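Local coordinates for extracellular subtilisin-like serine proteinase (Vibrio sp. PA-44, PDB 1SH7), which probably cleaves internal peptide bonds of protein substrates as a secreted, calcium-dependent serine endopeptidase of the subtilisin family, at residues Ala140-Ile145 against Ala168-Gly173; His44-Gly49 against Gly211-Ile216; Asp9-Arg14 against Leu269-Asp274. All blocks are in the same frame, centred on the assembly; numbering follows the deposited sequence.

The three contacts lie well apart in one subtilisin-like catalytic domain, and none touches another. Interactions 1 and 2 sit on opposite sides of the centre of the chain, with centres about 29 Å and nearest atoms about 18 Å apart. Interaction 3 keeps about 13 Å from each, measured between nearest atoms, and along the chain it encloses both, because it ties residues 9-14 near the start to residues 269-274 near the end. Interactions 1 and 3 each include a calcium site; interaction 2 holds none. The bound phenylmethanesulfonic acid, in a pocket that includes His70 and Ser220, predicted members of the charge relay system, comes about 13 Å from the side chain of Val141 in interaction 1.

Interaction 1 of 3, residues Ala140-Ile145 against Ala168-Gly173; sequences AVQGAI and ARVPSG. With CA (calcium ion), chain C.
From segment 140-145 of helix 135-146, Ile145 makes the closest approach to the 168-173 loop. Its CG1 stands anti to the carbonyl carbon (chi1 -65°) and the chain runs on extended, so that the CD1 tip comes to 3.5 Å from Ser172 OG. Ile145 CG2, anti to the backbone N, flanks the same hydroxyl at 3.9 Å from Ser172 OG. One helical turn earlier, Val141 meets Val170 methyl to methyl, Val141 CG1 lying 4.3 Å from Val170 CG1, and Ile145 CD1 comes to 4.5 Å from Val170 CG1 as well. Ser172 holds OG in the crowded position between its backbone N and carbonyl carbon (chi1 66°), which turns the oxygen to the helix. Polar linkage is left to water: one molecule bridges Gln142 NE2 and Ser172 OG, and a second donates to Gln142 O at 2.8 Å and is hydrogen-bonded to Ser172 OG. Gln142 carries its amide there on an extended chain, CG anti to the backbone N. The type I turn Val170-Gly173 is closed by Gly173 N to Val170 O and offers Pro171 O and Gly173 O to calcium, at 2.5 Å and 2.4 Å from the ion; Asp196 and four waters also bind it. Helix 135-146 rests on Phe151 of strand 150-154 and on helix 105-118, while the loop leads directly into strand 174-179 of the parallel sheet.

Interaction 2 of 3, residues His44-Gly49 against Gly211-Ile216; sequences HEEFGG and GGYKTI
The imidazole of His44 and the phenol of Tyr213 meet offset edge-to-face, with planes at 78° and centroids 5.1 Å apart; the histidine presents its edge to one face of the tyrosine. His44 CG is anti to the backbone N (chi1 -164°), and both ring nitrogens are engaged close to the ring plane. His44 NE2 donates an almost straight 2.8 Å bond to a lone pair of Gly212 O, while ND1 accepts the backbone N-H of Glu46 at 3.0 Å from Glu46 N. This pairing fixes the ring's rotation and is consistent with a neutral imidazole protonated at NE2. Tyr213 OH donates to Glu45 OE2 at 2.6 Å, using the anti lone pair of that oxygen. Glu45 CG occupies the crowded position between backbone N and carbonyl carbon, and the chain extends across the end of the phenol at about a right angle. Glu46 instead bends at chi2 (-74°), laying CG against the ring edge, 3.7 Å from Tyr213 CE1, as its carboxylate turns off to the backbone N-H groups of Gln82 and Tyr83. Two waters bridge Gly211 O to Glu45, at its N and at OE2. This structural packing, away from the subtilisin-like domain's calcium and active-site residues, joins the loop between strands 32-37 and 51-56 to Gly211, Gly212 and the start of strand 213-216, which pairs antiparallel with strand 204-207; Ala207 of that partner strand touches His44.

Interaction 3 of 3, residues Asp9-Arg14 against Leu269-Asp274; sequences DRIDQR and LYSLAD. With CA (calcium ion), chain E.
The two backbones draw close at Ile11, Ser271 N donating to Ile11 O at 2.8 Å from above the carbonyl plane, with Tyr270 CA adding a CA-H...O contact to the same oxygen. This joins the N-terminal calcium site of the subtilisin-like domain to the segment after strand 267-268. Arg14 forms a stacked cation-pi pair with Tyr270: its guanidinium lies nearly parallel to the phenol, planes 12° apart, with Arg14 CZ 3.4 Å from the ring centroid. A bend at chi2 (-59°) brings the chain over the ring, whose CG is anti to its own backbone N. From over the same face, Arg14 NH2 makes a salt bridge to Asp274 OD2 at 3.3 Å, met from above the carboxylate plane, while NH1 bonds to Arg252 O. The charge is therefore held from several directions. Ile11 CG2 lies beside Leu269 CD1 at 3.9 Å, the two side chains pointing the same way, and Leu272 CD1 rests on the backbone oxygen of Asp12. On the other side of segment 9-14, Asp9 binds calcium through its backbone O and OD2, Asp12 through OD2 and Gln13 through OE1, with Asp19, Asn21 and a water completing the shell. Asp12 OD1 is held by the N-H of Asn23. Asp274 also accepts a hydrogen bond from the phenol, Tyr270 OH lying 2.8 Å from Asp274 OD1, on the syn lone pair of that oxygen.

Interaction 1 of 3, residues Ala140-Ile145 against Ala168-Gly173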
loop_
_atom_site.group_PDB
_atom_site.type_symbol
_atom_site.label_atom_id
_atom_site.label_comp_id
_atom_site.label_asym_id
_atom_site.label_seq_id
_atom_site.Cartn_x
_atom_site.Cartn_y
_atom_site.Cartn_z
ATOM N N ALA A 140 -8.288 -1.815 16.720
ATOM C CA ALA A 140 -9.207 -1.779 15.579
ATOM C C ALA A 140 -8.585 -2.415 14.329
ATOM O O ALA A 140 -9.264 -3.139 13.603
ATOM C CB ALA A 140 -9.616 -0.348 15.280
ATOM N N VAL A 141 -7.293 -2.171 14.085
ATOM C CA VAL A 141 -6.644 -2.725 12.909
ATOM C C VAL A 141 -6.511 -4.216 13.086
ATOM O O VAL A 141 -6.841 -4.981 12.170
ATOM C CB VAL A 141 -5.295 -2.046 12.632
ATOM C CG1 VAL A 141 -4.488 -2.792 11.580
ATOM C CG2 VAL A 141 -5.565 -0.629 12.197
ATOM N N GLN A 142 -6.102 -4.625 14.281
ATOM C CA GLN A 142 -5.970 -6.042 14.597
ATOM C C GLN A 142 -7.281 -6.772 14.408
ATOM O O GLN A 142 -7.303 -7.898 13.901
ATOM C CB GLN A 142 -5.470 -6.194 16.016
ATOM C CG GLN A 142 -5.084 -7.586 16.419
ATOM C CD GLN A 142 -4.210 -7.523 17.669
ATOM O OE1 GLN A 142 -4.728 -7.605 18.779
ATOM N NE2 GLN A 142 -2.884 -7.298 17.482
ATOM N N GLY A 143 -8.368 -6.130 14.824
ATOM C CA GLY A 143 -9.712 -6.618 14.646
ATOM C C GLY A 143 -10.159 -6.775 13.200
ATOM O O GLY A 143 -10.766 -7.784 12.853
ATOM N N ALA A 144 -9.863 -5.791 12.355
ATOM C CA ALA A 144 -10.225 -5.845 10.945
ATOM C C ALA A 144 -9.457 -6.961 10.239
ATOM O O ALA A 144 -10.011 -7.665 9.400
ATOM C CB ALA A 144 -9.983 -4.492 10.288
ATOM N N ILE A 145 -8.216 -7.172 10.659
ATOM C CA ILE A 145 -7.380 -8.254 10.136
ATOM C C ILE A 145 -7.923 -9.609 10.554
ATOM O O ILE A 145 -8.016 -10.507 9.727
ATOM C CB ILE A 145 -5.907 -8.085 10.542
ATOM C CG1 ILE A 145 -5.305 -6.843 9.911
ATOM C CG2 ILE A 145 -5.051 -9.259 10.049
ATOM C CD1 ILE A 145 -4.086 -6.350 10.605
ATOM N N ALA A 168 1.536 1.332 12.241
ATOM C CA ALA A 168 2.698 0.542 11.750
ATOM C C ALA A 168 3.133 -0.623 12.629
ATOM O O ALA A 168 3.577 -1.682 12.139
ATOM C CB ALA A 168 3.896 1.451 11.549
ATOM N N ARG A 169 3.073 -0.417 13.933
ATOM C CA ARG A 169 3.617 -1.393 14.852
ATOM C C ARG A 169 2.731 -2.627 15.052
ATOM O O ARG A 169 3.196 -3.607 15.614
ATOM C CB ARG A 169 3.940 -0.734 16.181
ATOM C CG ARG A 169 2.728 -0.302 16.992
ATOM C CD ARG A 169 3.147 0.364 18.258
ATOM N NE ARG A 169 2.037 0.577 19.152
ATOM C CZ ARG A 169 2.015 0.222 20.422
ATOM N NH1 ARG A 169 3.055 -0.409 20.983
ATOM N NH2 ARG A 169 0.940 0.518 21.144
ATOM N N VAL A 170 1.483 -2.603 14.575
ATOM C CA VAL A 170 0.571 -3.769 14.742
ATOM C C VAL A 170 1.191 -5.016 14.132
ATOM O O VAL A 170 1.357 -5.081 12.897
ATOM C CB VAL A 170 -0.797 -3.511 14.092
ATOM C CG1 VAL A 170 -1.653 -4.794 14.044
ATOM C CG2 VAL A 170 -1.561 -2.434 14.843
ATOM N N PRO A 171 1.584 -5.996 14.949
ATOM C CA PRO A 171 2.300 -7.137 14.394
ATOM C C PRO A 171 1.638 -7.754 13.164
ATOM O O PRO A 171 2.339 -7.955 12.185
ATOM C CB PRO A 171 2.381 -8.102 15.582
ATOM C CG PRO A 171 2.422 -7.166 16.779
ATOM C CD PRO A 171 1.488 -6.092 16.426
ATOM N N SER A 172 0.328 -7.975 13.154
ATOM C CA SER A 172 -0.311 -8.744 12.057
ATOM C C SER A 172 -0.584 -7.947 10.765
ATOM O O SER A 172 -1.066 -8.468 9.772
ATOM C CB SER A 172 -1.561 -9.463 12.560
ATOM O OG SER A 172 -2.545 -8.536 12.935
ATOM N N GLY A 173 -0.223 -6.679 10.796
ATOM C CA GLY A 173 -0.232 -5.832 9.635
ATOM C C GLY A 173 1.025 -6.069 8.851
ATOM O O GLY A 173 2.005 -6.594 9.367
HETATM CA CA CA C . 3.976 -7.410 10.428
HETATM O O HOH W 1 -1.365 -8.192 15.605
HETATM O O HOH W 2 -5.125 -9.666 13.924
HETATM O O HOH W 3 3.557 -5.168 11.343
HETATM O O HOH W 4 3.213 -9.404 9.487
HETATM O O HOH W 5 4.987 -9.188 11.938
HETATM O O HOH W 6 6.033 -6.565 11.284
#

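Interaction 2 of 3, residues His44-Gly49 against Gly211-Ile216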
loop_
_atom_site.group_PDB
_atom_site.type_symbol
_atom_site.label_atom_id
_atom_site.label_comp_id
_atom_site.label_asym_id
_atom_site.label_seq_id
_atom_site.Cartn_x
_atom_site.Cartn_y
_atom_site.Cartn_z
ATOM N N HIS A 44 -10.839 10.471 -11.698
ATOM C CA HIS A 44 -9.518 10.530 -12.291
ATOM C C HIS A 44 -9.425 9.538 -13.460
ATOM O O HIS A 44 -9.936 8.417 -13.376
ATOM C CB HIS A 44 -8.405 10.273 -11.270
ATOM C CG HIS A 44 -7.062 10.695 -11.766
ATOM N ND1 HIS A 44 -6.438 10.050 -12.808
ATOM C CD2 HIS A 44 -6.294 11.768 -11.473
ATOM C CE1 HIS A 44 -5.300 10.663 -13.086
ATOM N NE2 HIS A 44 -5.189 11.712 -12.288
ATOM N N GLU A 45 -8.757 9.934 -14.538
ATOM C CA GLU A 45 -8.691 9.081 -15.740
ATOM C C GLU A 45 -7.970 7.763 -15.505
ATOM O O GLU A 45 -8.159 6.791 -16.235
ATOM C CB GLU A 45 -8.005 9.809 -16.899
ATOM C CG GLU A 45 -6.515 10.085 -16.698
ATOM C CD GLU A 45 -5.946 11.022 -17.755
ATOM O OE1 GLU A 45 -6.709 11.348 -18.678
ATOM O OE2 GLU A 45 -4.746 11.397 -17.692
ATOM N N GLU A 46 -7.118 7.724 -14.502
ATOM C CA GLU A 46 -6.372 6.503 -14.190
ATOM C C GLU A 46 -7.265 5.357 -13.765
ATOM O O GLU A 46 -6.877 4.195 -13.876
ATOM C CB GLU A 46 -5.364 6.784 -13.068
ATOM C CG GLU A 46 -4.032 7.322 -13.542
ATOM C CD GLU A 46 -3.181 6.240 -14.189
ATOM O OE1 GLU A 46 -2.352 5.602 -13.482
ATOM O OE2 GLU A 46 -3.350 6.019 -15.408
ATOM N N PHE A 47 -8.457 5.659 -13.247
ATOM C CA PHE A 47 -9.269 4.595 -12.722
ATOM C C PHE A 47 -10.258 4.012 -13.722
ATOM O O PHE A 47 -10.726 2.906 -13.506
ATOM C CB PHE A 47 -9.961 4.994 -11.408
ATOM C CG PHE A 47 -9.000 5.502 -10.350
ATOM C CD1 PHE A 47 -7.952 4.709 -9.902
ATOM C CD2 PHE A 47 -9.134 6.786 -9.825
ATOM C CE1 PHE A 47 -7.030 5.190 -8.949
ATOM C CE2 PHE A 47 -8.221 7.271 -8.887
ATOM C CZ PHE A 47 -7.153 6.455 -8.457
ATOM N N GLY A 48 -10.578 4.731 -14.796
ATOM C CA GLY A 48 -11.526 4.237 -15.781
ATOM C C GLY A 48 -12.822 3.690 -15.176
ATOM O O GLY A 48 -13.283 2.602 -15.557
ATOM N N GLY A 49 -13.386 4.400 -14.196
ATOM C CA GLY A 49 -14.604 3.957 -13.547
ATOM C C GLY A 49 -14.519 2.913 -12.443
ATOM O O GLY A 49 -15.533 2.624 -11.804
ATOM N N GLY A 211 -6.957 15.909 -11.061
ATOM C CA GLY A 211 -7.094 15.281 -12.359
ATOM C C GLY A 211 -5.815 15.071 -13.141
ATOM O O GLY A 211 -5.827 14.367 -14.160
ATOM N N GLY A 212 -4.719 15.634 -12.661
ATOM C CA GLY A 212 -3.400 15.488 -13.248
ATOM C C GLY A 212 -2.549 14.475 -12.461
ATOM O O GLY A 212 -3.068 13.446 -11.954
ATOM N N TYR A 213 -1.261 14.760 -12.336
ATOM C CA TYR A 213 -0.294 13.841 -11.723
ATOM C C TYR A 213 0.672 14.573 -10.827
ATOM O O TYR A 213 0.776 15.784 -10.875
ATOM C CB TYR A 213 0.458 13.042 -12.795
ATOM C CG TYR A 213 -0.504 12.265 -13.669
ATOM C CD1 TYR A 213 -0.904 11.007 -13.323
ATOM C CD2 TYR A 213 -1.047 12.825 -14.828
ATOM C CE1 TYR A 213 -1.825 10.301 -14.088
ATOM C CE2 TYR A 213 -1.965 12.132 -15.600
ATOM C CZ TYR A 213 -2.367 10.876 -15.212
ATOM O OH TYR A 213 -3.265 10.138 -15.915
ATOM N N LYS A 214 1.351 13.826 -9.962
ATOM C CA LYS A 214 2.356 14.387 -9.056
ATOM C C LYS A 214 3.353 13.293 -8.717
ATOM O O LYS A 214 3.019 12.118 -8.726
ATOM C CB LYS A 214 1.717 14.916 -7.777
ATOM C CG LYS A 214 2.570 15.967 -7.055
ATOM C CD LYS A 214 1.836 16.526 -5.830
ATOM C CE LYS A 214 2.491 17.782 -5.226
ATOM N NZ LYS A 214 3.021 17.545 -3.855
ATOM N N THR A 215 4.589 13.692 -8.506
ATOM C CA THR A 215 5.663 12.771 -8.147
ATOM C C THR A 215 6.057 13.091 -6.710
ATOM O O THR A 215 6.499 14.205 -6.392
ATOM C CB THR A 215 6.845 12.930 -9.111
ATOM O OG1 THR A 215 6.436 12.557 -10.446
ATOM C CG2 THR A 215 7.935 11.950 -8.744
ATOM N N ILE A 216 5.859 12.142 -5.809
ATOM C CA ILE A 216 6.232 12.359 -4.428
ATOM C C ILE A 216 6.877 11.125 -3.815
ATOM O O ILE A 216 6.876 10.051 -4.406
ATOM C CB ILE A 216 4.985 12.819 -3.589
ATOM C CG1 ILE A 216 3.838 11.831 -3.745
ATOM C CG2 ILE A 216 4.528 14.216 -4.033
ATOM C CD1 ILE A 216 2.544 12.237 -2.989
HETATM O O HOH W 7 -7.991 12.877 -14.696
HETATM O O HOH W 8 -4.818 14.233 -16.699
#

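Interaction 3 of 3, residues Asp9-Arg14 against Leu269-Asp274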
loop_
_atom_site.group_PDB
_atom_site.type_symbol
_atom_site.label_atom_id
_atom_site.label_comp_id
_atom_site.label_asym_id
_atom_site.label_seq_id
_atom_site.Cartn_x
_atom_site.Cartn_y
_atom_site.Cartn_z
ATOM N N ASP A 9 8.539 -0.967 -12.491
ATOM C CA ASP A 9 9.674 -1.592 -13.157
ATOM C C ASP A 9 10.474 -2.468 -12.181
ATOM O O ASP A 9 10.874 -3.591 -12.516
ATOM C CB ASP A 9 10.583 -0.508 -13.731
ATOM C CG ASP A 9 11.691 -1.059 -14.614
ATOM O OD1 ASP A 9 12.443 -0.218 -15.186
ATOM O OD2 ASP A 9 11.879 -2.279 -14.808
ATOM N N ARG A 10 10.701 -1.967 -10.980
ATOM C CA ARG A 10 11.477 -2.690 -9.987
ATOM C C ARG A 10 10.835 -3.975 -9.427
ATOM O O ARG A 10 11.544 -4.911 -9.101
ATOM C CB ARG A 10 11.775 -1.799 -8.777
ATOM C CG ARG A 10 12.814 -2.338 -7.830
ATOM C CD ARG A 10 14.195 -2.550 -8.437
ATOM N NE ARG A 10 15.125 -3.303 -7.602
ATOM C CZ ARG A 10 15.217 -4.643 -7.531
ATOM N NH1 ARG A 10 16.146 -5.192 -6.757
ATOM N NH2 ARG A 10 14.439 -5.432 -8.263
ATOM N N ILE A 11 9.519 -4.012 -9.279
ATOM C CA ILE A 11 8.907 -5.028 -8.433
ATOM C C ILE A 11 8.652 -6.327 -9.184
ATOM O O ILE A 11 8.361 -7.308 -8.545
ATOM C CB ILE A 11 7.595 -4.509 -7.760
ATOM C CG1 ILE A 11 6.518 -4.267 -8.809
ATOM C CG2 ILE A 11 7.875 -3.284 -6.891
ATOM C CD1 ILE A 11 5.217 -3.897 -8.243
ATOM N N ASP A 12 8.775 -6.325 -10.519
ATOM C CA ASP A 12 8.655 -7.555 -11.325
ATOM C C ASP A 12 9.995 -8.247 -11.663
ATOM O O ASP A 12 10.034 -9.070 -12.586
ATOM C CB ASP A 12 7.904 -7.280 -12.630
ATOM C CG ASP A 12 8.780 -6.584 -13.673
ATOM O OD1 ASP A 12 8.466 -6.644 -14.875
ATOM O OD2 ASP A 12 9.823 -5.961 -13.365
ATOM N N GLN A 13 11.062 -7.911 -10.930
ATOM C CA GLN A 13 12.402 -8.455 -11.167
ATOM C C GLN A 13 13.204 -8.469 -9.884
ATOM O O GLN A 13 12.941 -7.702 -8.938
ATOM C CB GLN A 13 13.129 -7.671 -12.282
ATOM C CG GLN A 13 13.286 -6.180 -12.003
ATOM C CD GLN A 13 13.953 -5.485 -13.177
ATOM O OE1 GLN A 13 13.271 -5.107 -14.121
ATOM N NE2 GLN A 13 15.282 -5.362 -13.137
ATOM N N ARG A 14 14.164 -9.384 -9.851
ATOM C CA ARG A 14 14.968 -9.644 -8.669
ATOM C C ARG A 14 16.078 -8.613 -8.500
ATOM O O ARG A 14 16.288 -8.108 -7.422
ATOM C CB ARG A 14 15.568 -11.054 -8.790
ATOM C CG ARG A 14 14.528 -12.181 -8.727
ATOM C CD ARG A 14 13.739 -12.171 -7.452
ATOM N NE ARG A 14 12.819 -13.316 -7.345
ATOM C CZ ARG A 14 11.888 -13.404 -6.403
ATOM N NH1 ARG A 14 11.767 -12.436 -5.521
ATOM N NH2 ARG A 14 11.076 -14.459 -6.328
ATOM N N LEU A 269 9.785 -5.932 -2.151
ATOM C CA LEU A 269 8.551 -6.373 -2.823
ATOM C C LEU A 269 8.804 -6.932 -4.193
ATOM O O LEU A 269 9.566 -6.364 -4.973
ATOM C CB LEU A 269 7.630 -5.176 -2.973
ATOM C CG LEU A 269 6.105 -5.223 -2.955
ATOM C CD1 LEU A 269 5.471 -4.280 -3.943
ATOM C CD2 LEU A 269 5.411 -6.570 -2.877
ATOM N N TYR A 270 8.135 -8.052 -4.478
ATOM C CA TYR A 270 8.175 -8.746 -5.746
ATOM C C TYR A 270 6.749 -9.148 -6.095
ATOM O O TYR A 270 6.039 -9.689 -5.266
ATOM C CB TYR A 270 9.077 -9.977 -5.641
ATOM C CG TYR A 270 9.287 -10.773 -6.900
ATOM C CD1 TYR A 270 10.118 -10.313 -7.923
ATOM C CD2 TYR A 270 8.704 -12.042 -7.046
ATOM C CE1 TYR A 270 10.358 -11.097 -9.064
ATOM C CE2 TYR A 270 8.933 -12.805 -8.165
ATOM C CZ TYR A 270 9.773 -12.324 -9.185
ATOM O OH TYR A 270 9.999 -13.107 -10.297
ATOM N N SER A 271 6.353 -8.881 -7.332
ATOM C CA SER A 271 4.946 -8.873 -7.715
ATOM C C SER A 271 4.473 -10.193 -8.342
ATOM O O SER A 271 3.272 -10.368 -8.549
ATOM C CB SER A 271 4.706 -7.757 -8.725
ATOM O OG SER A 271 5.381 -8.016 -9.959
ATOM N N LEU A 272 5.426 -11.068 -8.656
ATOM C CA LEU A 272 5.196 -12.243 -9.476
ATOM C C LEU A 272 5.127 -13.521 -8.648
ATOM O O LEU A 272 5.625 -13.569 -7.529
ATOM C CB LEU A 272 6.306 -12.359 -10.521
ATOM C CG LEU A 272 6.517 -11.170 -11.471
ATOM C CD1 LEU A 272 7.661 -11.444 -12.486
ATOM C CD2 LEU A 272 5.197 -10.876 -12.186
ATOM N N ALA A 273 4.535 -14.564 -9.222
ATOM C CA ALA A 273 4.213 -15.770 -8.471
ATOM C C ALA A 273 5.347 -16.793 -8.455
ATOM O O ALA A 273 5.193 -17.885 -9.004
ATOM C CB ALA A 273 2.930 -16.420 -9.041
ATOM N N ASP A 274 6.461 -16.467 -7.811
ATOM C CA ASP A 274 7.538 -17.428 -7.589
ATOM C C ASP A 274 8.394 -17.042 -6.361
ATOM O O ASP A 274 8.377 -15.887 -5.953
ATOM C CB ASP A 274 8.347 -17.639 -8.879
ATOM C CG ASP A 274 9.164 -16.429 -9.280
ATOM O OD1 ASP A 274 8.643 -15.519 -9.987
ATOM O OD2 ASP A 274 10.360 -16.322 -8.927
HETATM CA CA CA E . 11.136 -4.596 -14.754
HETATM O O HOH W 9 11.165 -6.606 -15.889
HETATM O O HOH W 10 11.879 -7.335 -6.117
HETATM O O HOH W 11 12.439 -15.274 -9.670
#